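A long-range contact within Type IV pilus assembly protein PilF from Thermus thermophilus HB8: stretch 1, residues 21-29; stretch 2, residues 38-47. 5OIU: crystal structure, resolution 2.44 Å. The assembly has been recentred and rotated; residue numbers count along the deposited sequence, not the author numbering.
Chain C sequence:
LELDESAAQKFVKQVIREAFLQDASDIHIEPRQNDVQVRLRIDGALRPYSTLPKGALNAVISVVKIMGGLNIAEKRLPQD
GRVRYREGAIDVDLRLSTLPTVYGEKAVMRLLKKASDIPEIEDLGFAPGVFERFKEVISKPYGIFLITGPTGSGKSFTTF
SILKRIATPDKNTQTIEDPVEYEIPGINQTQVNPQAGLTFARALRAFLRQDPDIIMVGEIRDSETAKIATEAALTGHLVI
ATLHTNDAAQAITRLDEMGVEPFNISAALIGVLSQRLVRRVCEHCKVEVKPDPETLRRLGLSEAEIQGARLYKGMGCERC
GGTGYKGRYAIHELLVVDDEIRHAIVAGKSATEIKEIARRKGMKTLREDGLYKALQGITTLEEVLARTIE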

# COMPACT_ATOMS: atom_id res chain seq x y z
N LEU C 21 -40.62 -17.42 31.07
CA LEU C 21 -41.27 -18.39 31.96
C LEU C 21 -41.28 -19.80 31.37
O LEU C 21 -41.17 -20.78 32.11
N GLN C 22 -41.41 -19.93 30.05
CA GLN C 22 -41.37 -21.26 29.44
C GLN C 22 -40.03 -21.94 29.60
O GLN C 22 -39.95 -23.17 29.42
N ASP C 23 -38.97 -21.18 29.92
CA ASP C 23 -37.58 -21.61 29.73
C ASP C 23 -37.27 -21.89 28.25
O ASP C 23 -36.41 -22.70 27.92
N ALA C 24 -37.96 -21.20 27.34
CA ALA C 24 -37.67 -21.34 25.91
C ALA C 24 -36.30 -20.74 25.57
O ALA C 24 -35.87 -19.73 26.13
N SER C 25 -35.64 -21.37 24.60
CA SER C 25 -34.30 -20.95 24.22
C SER C 25 -34.29 -19.91 23.11
O SER C 25 -33.35 -19.11 23.05
N ASP C 26 -35.29 -19.88 22.23
CA ASP C 26 -35.30 -18.94 21.11
C ASP C 26 -36.73 -18.55 20.75
O ASP C 26 -37.67 -19.32 20.95
N ILE C 27 -36.88 -17.35 20.19
CA ILE C 27 -38.16 -16.82 19.72
C ILE C 27 -38.02 -16.49 18.24
O ILE C 27 -37.16 -15.67 17.87
N HIS C 28 -38.87 -17.09 17.41
CA HIS C 28 -38.87 -16.87 15.96
C HIS C 28 -40.13 -16.13 15.54
O HIS C 28 -41.25 -16.62 15.79
N ILE C 29 -39.96 -15.00 14.85
CA ILE C 29 -41.06 -14.20 14.32
C ILE C 29 -40.95 -14.24 12.80
O ILE C 29 -40.19 -13.47 12.20
N VAL C 38 -45.42 -16.92 15.03
CA VAL C 38 -44.46 -16.82 16.13
C VAL C 38 -44.24 -18.22 16.67
O VAL C 38 -45.20 -18.93 16.98
N ARG C 39 -42.98 -18.63 16.74
CA ARG C 39 -42.63 -19.94 17.27
C ARG C 39 -41.64 -19.76 18.42
O ARG C 39 -40.86 -18.80 18.45
N LEU C 40 -41.69 -20.69 19.38
CA LEU C 40 -40.75 -20.76 20.49
C LEU C 40 -40.01 -22.09 20.40
O LEU C 40 -40.65 -23.13 20.19
N ARG C 41 -38.68 -22.07 20.55
CA ARG C 41 -37.96 -23.33 20.77
C ARG C 41 -38.00 -23.72 22.26
O ARG C 41 -37.43 -23.02 23.12
N ILE C 42 -38.66 -24.83 22.55
CA ILE C 42 -38.74 -25.42 23.89
C ILE C 42 -38.14 -26.83 23.82
O ILE C 42 -38.57 -27.64 22.99
N ASP C 43 -37.16 -27.10 24.68
CA ASP C 43 -36.50 -28.41 24.73
C ASP C 43 -36.03 -28.88 23.35
O ASP C 43 -36.16 -30.05 22.99
N GLY C 44 -35.47 -27.98 22.56
CA GLY C 44 -34.95 -28.36 21.28
C GLY C 44 -35.91 -28.23 20.12
O GLY C 44 -35.46 -28.05 18.99
N ALA C 45 -37.22 -28.29 20.36
CA ALA C 45 -38.20 -28.32 19.27
C ALA C 45 -38.94 -26.99 19.18
O ALA C 45 -39.31 -26.40 20.20
N LEU C 46 -39.14 -26.53 17.95
CA LEU C 46 -39.93 -25.33 17.71
C LEU C 46 -41.41 -25.68 17.79
O LEU C 46 -41.87 -26.65 17.18
N ARG C 47 -42.15 -24.91 18.58
CA ARG C 47 -43.58 -25.11 18.73
C ARG C 47 -44.31 -23.84 18.36
O ARG C 47 -43.80 -22.73 18.56

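Packing of side chains where strand 26-29 runs antiparallel to strand 38-42, the two axes approaching to 4.7 Å. Paired backbone bonds between His 28 and Arg 39 (His 28 N to Arg 39 O and Arg 39 N to His 28 O, both 2.8 Å) fix the register; as in any extended strand, successive side chains alternate between the two faces. The four side chains of one face, Ile 27, Ile 29, Val 38 and Leu 40, are all apolar. Ile 27 (m, t) and Leu 40 (m, t) stand side by side as a non-hydrogen-bonded pair; the end of Leu 40 leans toward the neighbouring strand and brings its CD2 to 3.9 Å from Ile 27 CG1. Val 38 (t), paired with Ile 29 and diagonal to Ile 27, packs more loosely against both, facing the hollow between them, with its CG1 4.5 Å from Ile 27 CG2 and its CG2 4.4 Å from Ile 29 CG1 (Ile 29 is m, t).

Before the strand, Ala 24 points toward the second stretch. Its methyl is a small bump set against the hollow between Leu 40 and Ile 42: Ala 24 CB lies 4.2 Å from Leu 40 CB and 3.9 Å from Ile 42 CG1. Ile 42 (chi1 m, chi2 147°) starts out sideways, but its end comes nearer, and Gln 22 (m, m) touches it at the margin, with Gln 22 OE1 4.1 Å from Ile 42 CD1. The backbone secures this end as well, through Ser 25 N to Arg 41 O at 2.8 Å.

The other face carries Asp 26, His 28, Arg 39 and Arg 41 and is largely polar. His 28 (m, chi2 -123°) gives up the largest area to the opposing stretch. Arg 39 (m, chi2 147°, chi3 p) meets the base of His 28, with CB of Arg 39 4.3 Å from CB of His 28. Leu 46 (m, t), from the strand beyond the Ile 42 to Ala 45 type I' turn, reaches across to cover one face of the His 28 ring: Leu 46 CD1 sits 4.2 Å from the ring centroid of His 28 in a CH-pi contact, while Leu 46 CD2 comes to 3.5 Å from His 28 CD2. Arg 41 (t, t, m) extends along this face, its NH2 4.3 Å from His 28 NE2, a contact rather than a bond. Asp 26 (m) bends its carboxylate toward the arginine, forming a long salt bridge from Asp 26 OD2 to Arg 41 NE at 3.9 Å. The same Asp 26 OD2 accepts a hydrogen bond from Ser 25 OG (Ser 25 is p) at 2.7 Å, and Ser 25 OG also rests 3.5 Å from Arg 41 CB. Arg 41 NH1 bonds Gly 44 O at 2.8 Å, tying the side chain to the turn.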

# COMPACT_ATOMS: atom_id res chain seq x y z
CB LEU C 21 -42.70 -17.95 32.27
CG LEU C 21 -42.84 -16.57 32.88
CD1 LEU C 21 -44.28 -16.09 32.74
CD2 LEU C 21 -42.39 -16.57 34.34
CB GLN C 22 -41.69 -21.16 27.95
CG GLN C 22 -43.15 -21.22 27.65
CD GLN C 22 -43.80 -22.36 28.38
OE1 GLN C 22 -43.26 -23.47 28.44
NE2 GLN C 22 -44.97 -22.08 28.95
CB ASP C 23 -37.25 -22.82 30.60
CG ASP C 23 -35.89 -22.71 31.24
OD1 ASP C 23 -34.89 -22.72 30.49
OD2 ASP C 23 -35.83 -22.61 32.49
CB ALA C 24 -38.74 -20.66 25.08
CB SER C 25 -33.47 -22.16 23.79
OG SER C 25 -34.00 -22.71 22.61
CB ASP C 26 -34.60 -19.54 19.87
CG ASP C 26 -33.21 -20.12 20.18
OD1 ASP C 26 -32.24 -19.33 20.18
OD2 ASP C 26 -33.07 -21.34 20.44
CB ILE C 27 -38.57 -15.55 20.48
CG1 ILE C 27 -38.55 -15.77 21.98
CG2 ILE C 27 -39.91 -15.07 20.02
CD1 ILE C 27 -38.91 -14.50 22.73
CB HIS C 28 -38.81 -18.19 15.18
CG HIS C 28 -37.57 -18.98 15.44
ND1 HIS C 28 -36.72 -19.37 14.43
CD2 HIS C 28 -37.06 -19.49 16.58
CE1 HIS C 28 -35.73 -20.07 14.94
NE2 HIS C 28 -35.91 -20.16 16.25
CB ILE C 29 -41.04 -12.77 14.87
CG1 ILE C 29 -41.13 -12.83 16.40
CG2 ILE C 29 -42.20 -11.96 14.31
CD1 ILE C 29 -41.37 -11.50 17.09
CB VAL C 38 -44.98 -15.87 17.22
CG1 VAL C 38 -44.04 -15.83 18.43
CG2 VAL C 38 -45.17 -14.49 16.65
CB ARG C 39 -42.02 -20.84 16.19
CG ARG C 39 -42.92 -21.11 14.97
CD ARG C 39 -42.09 -21.26 13.66
NE ARG C 39 -41.65 -22.64 13.42
CZ ARG C 39 -40.80 -23.01 12.46
NH1 ARG C 39 -40.29 -22.11 11.64
NH2 ARG C 39 -40.46 -24.29 12.33
CB LEU C 40 -41.48 -20.68 21.85
CG LEU C 40 -42.36 -19.47 22.19
CD1 LEU C 40 -42.94 -19.53 23.62
CD2 LEU C 40 -41.61 -18.15 22.00
CB ARG C 41 -36.52 -23.27 20.26
CG ARG C 41 -35.98 -24.69 19.98
CD ARG C 41 -34.54 -24.74 19.47
NE ARG C 41 -34.40 -24.14 18.13
CZ ARG C 41 -34.56 -24.82 17.00
NH1 ARG C 41 -34.87 -26.12 17.05
NH2 ARG C 41 -34.41 -24.21 15.83
CB ILE C 42 -40.19 -25.47 24.40
CG1 ILE C 42 -40.66 -24.08 24.82
CG2 ILE C 42 -40.34 -26.49 25.54
CD1 ILE C 42 -42.13 -23.87 24.57
CB ASP C 43 -37.42 -29.46 25.36
CG ASP C 43 -37.84 -29.10 26.78
OD1 ASP C 43 -37.19 -28.25 27.43
OD2 ASP C 43 -38.83 -29.68 27.25
CB ALA C 45 -39.20 -29.46 19.45
CB LEU C 46 -39.59 -24.72 16.35
CG LEU C 46 -38.30 -23.89 16.34
CD1 LEU C 46 -37.87 -23.56 14.93
CD2 LEU C 46 -38.48 -22.62 17.18
CB ARG C 47 -43.92 -25.51 20.18
CG ARG C 47 -43.10 -26.69 20.70
CD ARG C 47 -43.61 -28.01 20.15
NE ARG C 47 -42.87 -29.14 20.71
CZ ARG C 47 -42.72 -30.33 20.11
NH1 ARG C 47 -43.28 -30.56 18.92
NH2 ARG C 47 -42.00 -31.28 20.71